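Local coordinates for nucleoprotein (Sendai virus, PDB 6M7D) that coats the viral RNA genome in a helical nucleocapsid, one copy to six nucleotides, shielding it from nucleases and presenting it as the template for transcription and replication, at residues S52-F57 with V76-M81; F57-L62 with S142-G147; F38-S43 with Y104-D109. All blocks are in the same frame, centred on the assembly; numbering follows the deposited sequence.

Contact 1. Residues S52-F57 with V76-M81; sequences SIATTF and VSLLAM
M81 and F57 carry most of this contact between the helix segments 52-57 and 76-80, with M81 following. Helices 47-62 and 68-80 follow each other in the chain and pack nearly antiparallel as a helical hairpin. The short axes cross at -151° and come within 9.2 Å of each other. CB of M81 leaves the backbone toward the 52-57 helix. CG stands anti to the carbonyl carbon (chi1 -72°), which brings it near the F57 ring, 4.1 Å from F57 CE1. SD comes next and lies against the backbone and methyl of A54, with both A54 CA and A54 CB 3.6 Å from M81 SD. The same sulfur meets F57 CD1 obliquely, a Met-aromatic contact neither over the face nor at the edge. The chain then bends at chi3 (75°) and turns the CE methyl along A54, where it also comes 4.2 Å from I53 CG2. S77 of the same segment also meets F57: S77 CB lies over one ring face, 3.8 Å from the F57 ring centroid, in a CH-pi contact. The opposite face carries the carbonyl oxygen of I53, one turn back in its own helix. L78 CD1 packs on A54 CB at 3.7 Å. No hydrogen bond crosses the pair; the touching residues are all buried. The hydroxyl of S77 is used elsewhere, on G73 O and on F38 N of strand 33-40. That strand covers the side of I53, F57 and M81, through L40 and F38. Helix 163-181 takes L78 and M81, through I170 and Y163.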
loop_
_atom_site.group_PDB
_atom_site.type_symbol
_atom_site.label_atom_id
_atom_site.label_comp_id
_atom_site.label_asym_id
_atom_site.label_seq_id
_atom_site.Cartn_x
_atom_site.Cartn_y
_atom_site.Cartn_z
ATOM N N SER A 52 -16.518 -21.419 1.639
ATOM C CA SER A 52 -15.579 -22.493 1.943
ATOM C C SER A 52 -14.406 -22.478 0.976
ATOM O O SER A 52 -13.261 -22.716 1.370
ATOM C CB SER A 52 -16.293 -23.839 1.898
ATOM O OG SER A 52 -15.695 -24.755 2.795
ATOM N N ILE A 53 -14.673 -22.191 -0.296
ATOM C CA ILE A 53 -13.604 -22.120 -1.285
ATOM C C ILE A 53 -12.699 -20.929 -1.008
ATOM O O ILE A 53 -11.475 -21.014 -1.151
ATOM C CB ILE A 53 -14.198 -22.062 -2.701
ATOM C CG1 ILE A 53 -14.815 -23.408 -3.069
ATOM C CG2 ILE A 53 -13.145 -21.676 -3.704
ATOM C CD1 ILE A 53 -15.602 -23.371 -4.341
ATOM N N ALA A 54 -13.284 -19.800 -0.607
ATOM C CA ALA A 54 -12.479 -18.637 -0.251
ATOM C C ALA A 54 -11.586 -18.930 0.946
ATOM O O ALA A 54 -10.409 -18.551 0.964
ATOM C CB ALA A 54 -13.386 -17.444 0.037
ATOM N N THR A 55 -12.126 -19.608 1.957
ATOM C CA THR A 55 -11.319 -19.958 3.118
ATOM C C THR A 55 -10.247 -20.979 2.757
ATOM O O THR A 55 -9.145 -20.953 3.312
ATOM C CB THR A 55 -12.215 -20.481 4.237
ATOM O OG1 THR A 55 -13.181 -19.479 4.576
ATOM C CG2 THR A 55 -11.397 -20.813 5.468
ATOM N N THR A 56 -10.541 -21.872 1.812
ATOM C CA THR A 56 -9.531 -22.825 1.361
ATOM C C THR A 56 -8.402 -22.119 0.627
ATOM O O THR A 56 -7.228 -22.441 0.826
ATOM C CB THR A 56 -10.168 -23.883 0.466
ATOM O OG1 THR A 56 -11.494 -24.164 0.930
ATOM C CG2 THR A 56 -9.358 -25.156 0.501
ATOM N N PHE A 57 -8.739 -21.154 -0.229
ATOM C CA PHE A 57 -7.715 -20.344 -0.878
ATOM C C PHE A 57 -6.865 -19.613 0.150
ATOM O O PHE A 57 -5.633 -19.580 0.044
ATOM C CB PHE A 57 -8.362 -19.341 -1.828
ATOM C CG PHE A 57 -8.949 -19.957 -3.055
ATOM C CD1 PHE A 57 -9.832 -19.243 -3.842
ATOM C CD2 PHE A 57 -8.619 -21.242 -3.429
ATOM C CE1 PHE A 57 -10.372 -19.800 -4.969
ATOM C CE2 PHE A 57 -9.160 -21.802 -4.556
ATOM C CZ PHE A 57 -10.037 -21.080 -5.325
ATOM N N VAL A 76 -4.321 -14.671 -5.531
ATOM C CA VAL A 76 -4.896 -14.148 -6.765
ATOM C C VAL A 76 -6.261 -14.767 -7.020
ATOM O O VAL A 76 -7.192 -14.091 -7.465
ATOM C CB VAL A 76 -3.925 -14.391 -7.934
ATOM C CG1 VAL A 76 -4.634 -14.305 -9.256
ATOM C CG2 VAL A 76 -2.792 -13.397 -7.883
ATOM N N SER A 77 -6.400 -16.061 -6.735
ATOM C CA SER A 77 -7.693 -16.728 -6.814
ATOM C C SER A 77 -8.698 -16.073 -5.882
ATOM O O SER A 77 -9.844 -15.807 -6.262
ATOM C CB SER A 77 -7.526 -18.201 -6.453
ATOM O OG SER A 77 -6.855 -18.904 -7.472
ATOM N N LEU A 78 -8.280 -15.822 -4.644
ATOM C CA LEU A 78 -9.160 -15.189 -3.673
ATOM C C LEU A 78 -9.605 -13.814 -4.148
ATOM O O LEU A 78 -10.791 -13.479 -4.073
ATOM C CB LEU A 78 -8.447 -15.093 -2.331
ATOM C CG LEU A 78 -9.254 -14.554 -1.161
ATOM C CD1 LEU A 78 -10.547 -15.316 -1.035
ATOM C CD2 LEU A 78 -8.435 -14.685 0.093
ATOM N N LEU A 79 -8.673 -13.008 -4.648
ATOM C CA LEU A 79 -9.038 -11.678 -5.115
ATOM C C LEU A 79 -9.891 -11.730 -6.373
ATOM O O LEU A 79 -10.677 -10.812 -6.622
ATOM C CB LEU A 79 -7.789 -10.841 -5.363
ATOM C CG LEU A 79 -6.796 -10.718 -4.214
ATOM C CD1 LEU A 79 -5.412 -10.484 -4.761
ATOM C CD2 LEU A 79 -7.189 -9.612 -3.275
ATOM N N ALA A 80 -9.752 -12.780 -7.179
ATOM C CA ALA A 80 -10.589 -12.932 -8.359
ATOM C C ALA A 80 -11.983 -13.431 -8.023
ATOM O O ALA A 80 -12.899 -13.252 -8.828
ATOM C CB ALA A 80 -9.927 -13.883 -9.353
ATOM N N MET A 81 -12.156 -14.060 -6.860
ATOM C CA MET A 81 -13.486 -14.477 -6.428
ATOM C C MET A 81 -14.462 -13.315 -6.326
ATOM O O MET A 81 -15.675 -13.535 -6.345
ATOM C CB MET A 81 -13.414 -15.173 -5.077
ATOM C CG MET A 81 -12.797 -16.529 -5.119
ATOM S SD MET A 81 -12.986 -17.368 -3.554
ATOM C CE MET A 81 -14.712 -17.795 -3.636
#

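Contact 2. Residues F57-L62 with S142-G147; sequences FLAHSL and SPLFQG
Two donors grip the carbonyl oxygen of L58: the hydroxyl of S61, with S61 OG 2.6 Å from L58 O, and, weakly, the amide of L62. The S61 hydroxyl comes from above the carbonyl plane, 37° out of it; the bond is made within helix 47-62. In the fold of Ncore, a region assigned by similarity, the loop between helices 129-135 and 154-160 packs on this helix. L144 of the loop lies against L58 and A59, with L62 one turn on as a further neighbour. CG of L144 is anti to its backbone N (chi1 -172°), which extends both methyls toward the helix. CD1 and CD2 both lie against L58, and CD2 also reaches A59 CB, 4.2 Å from L144 CD2. L58 and L144 cross obliquely. No hydrogen bond links the two segments. The loop backbone is held by residues outside the pair: L144 O accepts from T215 OG1 and P143 O from T212 OG1. I219 of helix 213-225 packs on L58 and L62, so that helix shares the patch. T55, one turn earlier in helix 47-62, touches L144 and F145. The ring of F145 extends the contact, F145 CZ approaching L58 CD2 obliquely to 3.5 Å.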
loop_
_atom_site.group_PDB
_atom_site.type_symbol
_atom_site.label_atom_id
_atom_site.label_comp_id
_atom_site.label_asym_id
_atom_site.label_seq_id
_atom_site.Cartn_x
_atom_site.Cartn_y
_atom_site.Cartn_z
ATOM N N PHE A 57 -8.739 -21.154 -0.229
ATOM C CA PHE A 57 -7.715 -20.344 -0.878
ATOM C C PHE A 57 -6.865 -19.613 0.150
ATOM O O PHE A 57 -5.633 -19.580 0.044
ATOM C CB PHE A 57 -8.362 -19.341 -1.828
ATOM C CG PHE A 57 -8.949 -19.957 -3.055
ATOM C CD1 PHE A 57 -9.832 -19.243 -3.842
ATOM C CD2 PHE A 57 -8.619 -21.242 -3.429
ATOM C CE1 PHE A 57 -10.372 -19.800 -4.969
ATOM C CE2 PHE A 57 -9.160 -21.802 -4.556
ATOM C CZ PHE A 57 -10.037 -21.080 -5.325
ATOM N N LEU A 58 -7.508 -19.017 1.154
ATOM C CA LEU A 58 -6.764 -18.280 2.166
ATOM C C LEU A 58 -5.860 -19.200 2.972
ATOM O O LEU A 58 -4.746 -18.818 3.341
ATOM C CB LEU A 58 -7.727 -17.538 3.086
ATOM C CG LEU A 58 -7.065 -16.517 4.007
ATOM C CD1 LEU A 58 -6.648 -15.291 3.227
ATOM C CD2 LEU A 58 -7.996 -16.145 5.126
ATOM N N ALA A 59 -6.322 -20.415 3.262
ATOM C CA ALA A 59 -5.513 -21.343 4.040
ATOM C C ALA A 59 -4.374 -21.911 3.210
ATOM O O ALA A 59 -3.314 -22.248 3.747
ATOM C CB ALA A 59 -6.387 -22.465 4.588
ATOM N N HIS A 60 -4.579 -22.039 1.901
ATOM C CA HIS A 60 -3.519 -22.532 1.034
ATOM C C HIS A 60 -2.460 -21.468 0.803
ATOM O O HIS A 60 -1.285 -21.785 0.597
ATOM C CB HIS A 60 -4.110 -22.997 -0.293
ATOM C CG HIS A 60 -4.617 -24.403 -0.267
ATOM N ND1 HIS A 60 -5.383 -24.899 0.764
ATOM C CD2 HIS A 60 -4.469 -25.419 -1.147
ATOM C CE1 HIS A 60 -5.686 -26.160 0.519
ATOM N NE2 HIS A 60 -5.142 -26.501 -0.634
ATOM N N SER A 61 -2.875 -20.200 0.789
ATOM C CA SER A 61 -1.907 -19.088 0.608
ATOM C C SER A 61 -0.947 -19.064 1.803
ATOM O O SER A 61 0.264 -18.865 1.596
ATOM C CB SER A 61 -2.626 -17.776 0.458
ATOM O OG SER A 61 -3.387 -17.482 1.620
ATOM N N LEU A 62 -1.489 -19.293 3.002
ATOM C CA LEU A 62 -0.731 -19.281 4.283
ATOM C C LEU A 62 0.222 -20.477 4.411
ATOM O O LEU A 62 1.143 -20.390 5.245
ATOM C CB LEU A 62 -1.718 -19.237 5.453
ATOM C CG LEU A 62 -2.612 -18.001 5.506
ATOM C CD1 LEU A 62 -3.564 -18.075 6.689
ATOM C CD2 LEU A 62 -1.777 -16.733 5.571
ATOM N N SER A 142 -1.197 -22.407 11.742
ATOM C CA SER A 142 -1.836 -21.502 12.735
ATOM C C SER A 142 -3.302 -21.287 12.331
ATOM O O SER A 142 -3.624 -21.549 11.157
ATOM C CB SER A 142 -1.092 -20.198 12.853
ATOM O OG SER A 142 -0.952 -19.577 11.584
ATOM N N PRO A 143 -4.202 -20.834 13.233
ATOM C CA PRO A 143 -5.610 -20.625 12.873
ATOM C C PRO A 143 -5.751 -19.537 11.798
ATOM O O PRO A 143 -5.099 -18.515 11.909
ATOM C CB PRO A 143 -6.263 -20.175 14.189
ATOM C CG PRO A 143 -5.113 -19.649 15.020
ATOM C CD PRO A 143 -3.923 -20.503 14.630
ATOM N N LEU A 144 -6.593 -19.794 10.791
ATOM C CA LEU A 144 -6.819 -18.852 9.661
ATOM C C LEU A 144 -7.469 -17.553 10.151
ATOM O O LEU A 144 -7.022 -16.475 9.715
ATOM C CB LEU A 144 -7.701 -19.545 8.618
ATOM C CG LEU A 144 -7.870 -18.790 7.301
ATOM C CD1 LEU A 144 -6.521 -18.545 6.645
ATOM C CD2 LEU A 144 -8.791 -19.546 6.358
ATOM N N PHE A 145 -8.450 -17.651 11.053
ATOM C CA PHE A 145 -9.171 -16.449 11.552
ATOM C C PHE A 145 -9.180 -16.432 13.083
ATOM O O PHE A 145 -8.991 -17.493 13.706
ATOM C CB PHE A 145 -10.609 -16.407 11.030
ATOM C CG PHE A 145 -10.751 -16.225 9.540
ATOM C CD1 PHE A 145 -10.388 -15.034 8.933
ATOM C CD2 PHE A 145 -11.267 -17.236 8.748
ATOM C CE1 PHE A 145 -10.525 -14.865 7.564
ATOM C CE2 PHE A 145 -11.405 -17.067 7.380
ATOM C CZ PHE A 145 -11.034 -15.881 6.790
ATOM N N GLN A 146 -9.355 -15.239 13.657
ATOM C CA GLN A 146 -9.400 -15.060 15.134
ATOM C C GLN A 146 -10.728 -15.599 15.678
ATOM O O GLN A 146 -11.779 -15.299 15.078
ATOM C CB GLN A 146 -9.264 -13.577 15.483
ATOM C CG GLN A 146 -7.946 -12.964 15.037
ATOM C CD GLN A 146 -7.834 -11.513 15.436
ATOM O OE1 GLN A 146 -8.666 -10.987 16.171
ATOM N NE2 GLN A 146 -6.797 -10.853 14.950
ATOM N N GLY A 147 -10.668 -16.357 16.777
ATOM C CA GLY A 147 -11.874 -16.922 17.413
ATOM C C GLY A 147 -12.060 -16.373 18.817
ATOM O O GLY A 147 -11.098 -16.440 19.607
#

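Contact 3. Residues F38-S43 with Y104-D109; sequences FVLGPS and YNIEKD
The rings of F38 and Y104 stand almost perpendicular, with planes at 86° and centroids 5.5 Å apart. The two side chains lie side by side and point the same way, but their rings meet obliquely. CE1 of F38 comes to Y104 CD2, and F38 CD1 lies 3.5 Å from Y104 CB. I106 CD1 also reaches the F38 ring obliquely and touches F38 CB. Outside the pair, F74 meets the F38 ring with nearly parallel planes. On this same sheet face I106 crosses L40, with L40 CD2 3.6 Å from I106 CB. I53 of helix 47-62 touches both L40 and I106. V39 and N105 point to the other face, where V39 CG2 lies near N105 ND2.

The strands run parallel and are neighbours in a mixed sheet, joined by a crossover through three helices. V39 straddles N105 in the usual parallel pattern. Its amide donates to the oxygen of Y104, V39 N to Y104 O being 2.7 Å, and its carbonyl accepts the I106 amide. Both bonds are nearly straight, with N-H...O angles of 171°. The next rung is G41 N to I106 O at 3.0 Å, with the donor above the carbonyl plane.

Past the end of strand 33-40, S43 OG donates to E107 OE1 from above the carboxylate plane, 34° out of it. E107 bends at chi2, and its carboxylate lies near G41 as well as S43. S43 CB packs 3.4 Å from K108 N. The ammonium of K108 is bonded elsewhere, to D116 O, and it makes a cation-pi contact with F118.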
loop_
_atom_site.group_PDB
_atom_site.type_symbol
_atom_site.label_atom_id
_atom_site.label_comp_id
_atom_site.label_asym_id
_atom_site.label_seq_id
_atom_site.Cartn_x
_atom_site.Cartn_y
_atom_site.Cartn_z
ATOM N N PHE A 38 -7.364 -20.618 -9.451
ATOM C CA PHE A 38 -8.614 -21.361 -9.456
ATOM C C PHE A 38 -9.779 -20.388 -9.409
ATOM O O PHE A 38 -9.914 -19.621 -8.451
ATOM C CB PHE A 38 -8.661 -22.333 -8.282
ATOM C CG PHE A 38 -7.477 -23.234 -8.216
ATOM C CD1 PHE A 38 -7.478 -24.441 -8.880
ATOM C CD2 PHE A 38 -6.352 -22.868 -7.508
ATOM C CE1 PHE A 38 -6.385 -25.267 -8.831
ATOM C CE2 PHE A 38 -5.259 -23.694 -7.456
ATOM C CZ PHE A 38 -5.275 -24.893 -8.117
ATOM N N VAL A 39 -10.611 -20.419 -10.442
ATOM C CA VAL A 39 -11.798 -19.584 -10.535
ATOM C C VAL A 39 -13.013 -20.472 -10.338
ATOM O O VAL A 39 -12.943 -21.685 -10.559
ATOM C CB VAL A 39 -11.858 -18.838 -11.877
ATOM C CG1 VAL A 39 -10.571 -18.077 -12.103
ATOM C CG2 VAL A 39 -12.102 -19.801 -13.009
ATOM N N LEU A 40 -14.114 -19.880 -9.889
ATOM C CA LEU A 40 -15.333 -20.650 -9.687
ATOM C C LEU A 40 -16.176 -20.647 -10.949
ATOM O O LEU A 40 -16.528 -19.588 -11.474
ATOM C CB LEU A 40 -16.141 -20.082 -8.525
ATOM C CG LEU A 40 -15.458 -19.990 -7.169
ATOM C CD1 LEU A 40 -16.499 -19.910 -6.076
ATOM C CD2 LEU A 40 -14.553 -21.173 -6.962
ATOM N N GLY A 41 -16.499 -21.832 -11.432
ATOM C CA GLY A 41 -17.427 -21.963 -12.524
ATOM C C GLY A 41 -18.847 -21.750 -12.064
ATOM O O GLY A 41 -19.153 -21.685 -10.865
ATOM N N PRO A 42 -19.757 -21.633 -13.031
ATOM C CA PRO A 42 -21.165 -21.415 -12.673
ATOM C C PRO A 42 -21.783 -22.579 -11.923
ATOM O O PRO A 42 -22.903 -22.453 -11.416
ATOM C CB PRO A 42 -21.839 -21.187 -14.033
ATOM C CG PRO A 42 -20.918 -21.808 -15.027
ATOM C CD PRO A 42 -19.542 -21.630 -14.486
ATOM N N SER A 43 -21.082 -23.708 -11.830
ATOM C CA SER A 43 -21.611 -24.848 -11.091
ATOM C C SER A 43 -21.688 -24.556 -9.600
ATOM O O SER A 43 -22.575 -25.064 -8.906
ATOM C CB SER A 43 -20.746 -26.079 -11.348
ATOM O OG SER A 43 -20.521 -26.258 -12.735
ATOM N N TYR A 104 -7.596 -22.488 -13.580
ATOM C CA TYR A 104 -8.359 -23.705 -13.369
ATOM C C TYR A 104 -9.751 -23.326 -12.889
ATOM O O TYR A 104 -9.947 -22.270 -12.286
ATOM C CB TYR A 104 -7.689 -24.610 -12.336
ATOM C CG TYR A 104 -6.415 -25.292 -12.788
ATOM C CD1 TYR A 104 -5.665 -24.796 -13.840
ATOM C CD2 TYR A 104 -5.965 -26.440 -12.156
ATOM C CE1 TYR A 104 -4.508 -25.419 -14.245
ATOM C CE2 TYR A 104 -4.811 -27.071 -12.556
ATOM C CZ TYR A 104 -4.086 -26.557 -13.602
ATOM O OH TYR A 104 -2.931 -27.182 -14.006
ATOM N N ASN A 105 -10.722 -24.186 -13.161
ATOM C CA ASN A 105 -12.102 -23.937 -12.775
ATOM C C ASN A 105 -12.506 -24.895 -11.669
ATOM O O ASN A 105 -12.342 -26.109 -11.806
ATOM C CB ASN A 105 -13.044 -24.083 -13.967
ATOM C CG ASN A 105 -12.923 -22.940 -14.942
ATOM O OD1 ASN A 105 -11.978 -22.872 -15.724
ATOM N ND2 ASN A 105 -13.883 -22.028 -14.902
ATOM N N ILE A 106 -13.023 -24.346 -10.577
ATOM C CA ILE A 106 -13.642 -25.142 -9.527
ATOM C C ILE A 106 -15.089 -25.371 -9.934
ATOM O O ILE A 106 -15.860 -24.420 -10.080
ATOM C CB ILE A 106 -13.563 -24.457 -8.162
ATOM C CG1 ILE A 106 -12.155 -23.935 -7.897
ATOM C CG2 ILE A 106 -13.988 -25.423 -7.081
ATOM C CD1 ILE A 106 -11.144 -25.014 -7.814
ATOM N N GLU A 107 -15.439 -26.645 -10.134
ATOM C CA GLU A 107 -16.805 -27.043 -10.564
ATOM C C GLU A 107 -17.446 -27.904 -9.473
ATOM O O GLU A 107 -16.775 -28.830 -8.981
ATOM C CB GLU A 107 -16.729 -27.831 -11.872
ATOM C CG GLU A 107 -16.161 -27.032 -13.031
ATOM C CD GLU A 107 -17.041 -25.886 -13.498
ATOM O OE1 GLU A 107 -18.111 -25.679 -12.892
ATOM O OE2 GLU A 107 -16.655 -25.205 -14.467
ATOM N N LYS A 108 -18.712 -27.632 -9.144
ATOM C CA LYS A 108 -19.424 -28.407 -8.094
ATOM C C LYS A 108 -20.301 -29.467 -8.771
ATOM O O LYS A 108 -21.171 -29.084 -9.577
ATOM C CB LYS A 108 -20.286 -27.466 -7.247
ATOM C CG LYS A 108 -21.052 -28.122 -6.107
ATOM C CD LYS A 108 -20.218 -28.329 -4.862
ATOM C CE LYS A 108 -20.996 -28.965 -3.730
ATOM N NZ LYS A 108 -20.181 -29.075 -2.498
ATOM N N ASP A 109 -20.072 -30.745 -8.448
ATOM C CA ASP A 109 -20.862 -31.861 -9.036
ATOM C C ASP A 109 -21.611 -32.589 -7.915
ATOM O O ASP A 109 -20.951 -33.032 -6.954
ATOM C CB ASP A 109 -19.967 -32.827 -9.816
ATOM C CG ASP A 109 -19.574 -32.324 -11.195
ATOM O OD1 ASP A 109 -19.820 -31.136 -11.480
ATOM O OD2 ASP A 109 -19.029 -33.129 -11.977
#

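In the fold
The six segments come along the chain as 38-43, 52-57, 57-62, 76-81, 104-109 and 142-147. Contact 1 falls between the two strands of contact 3, within their helical crossover, while contact 2 crosses both. Contacts 1 and 2 share helix 47-62 and F57, with centres about 11 Å apart. The centre of contact 3 is about 12 Å from that of contact 1 and about 21 Å from that of contact 2. S77 and F57 touch F38, and I53 and M81 touch L40: the helix pair backs onto strand 33-40, outermost in this chain's sheet. All fall in what is by similarity Ncore, the globular part carrying regions required for self-assembly and RNA binding, away from the RNA-binding residues.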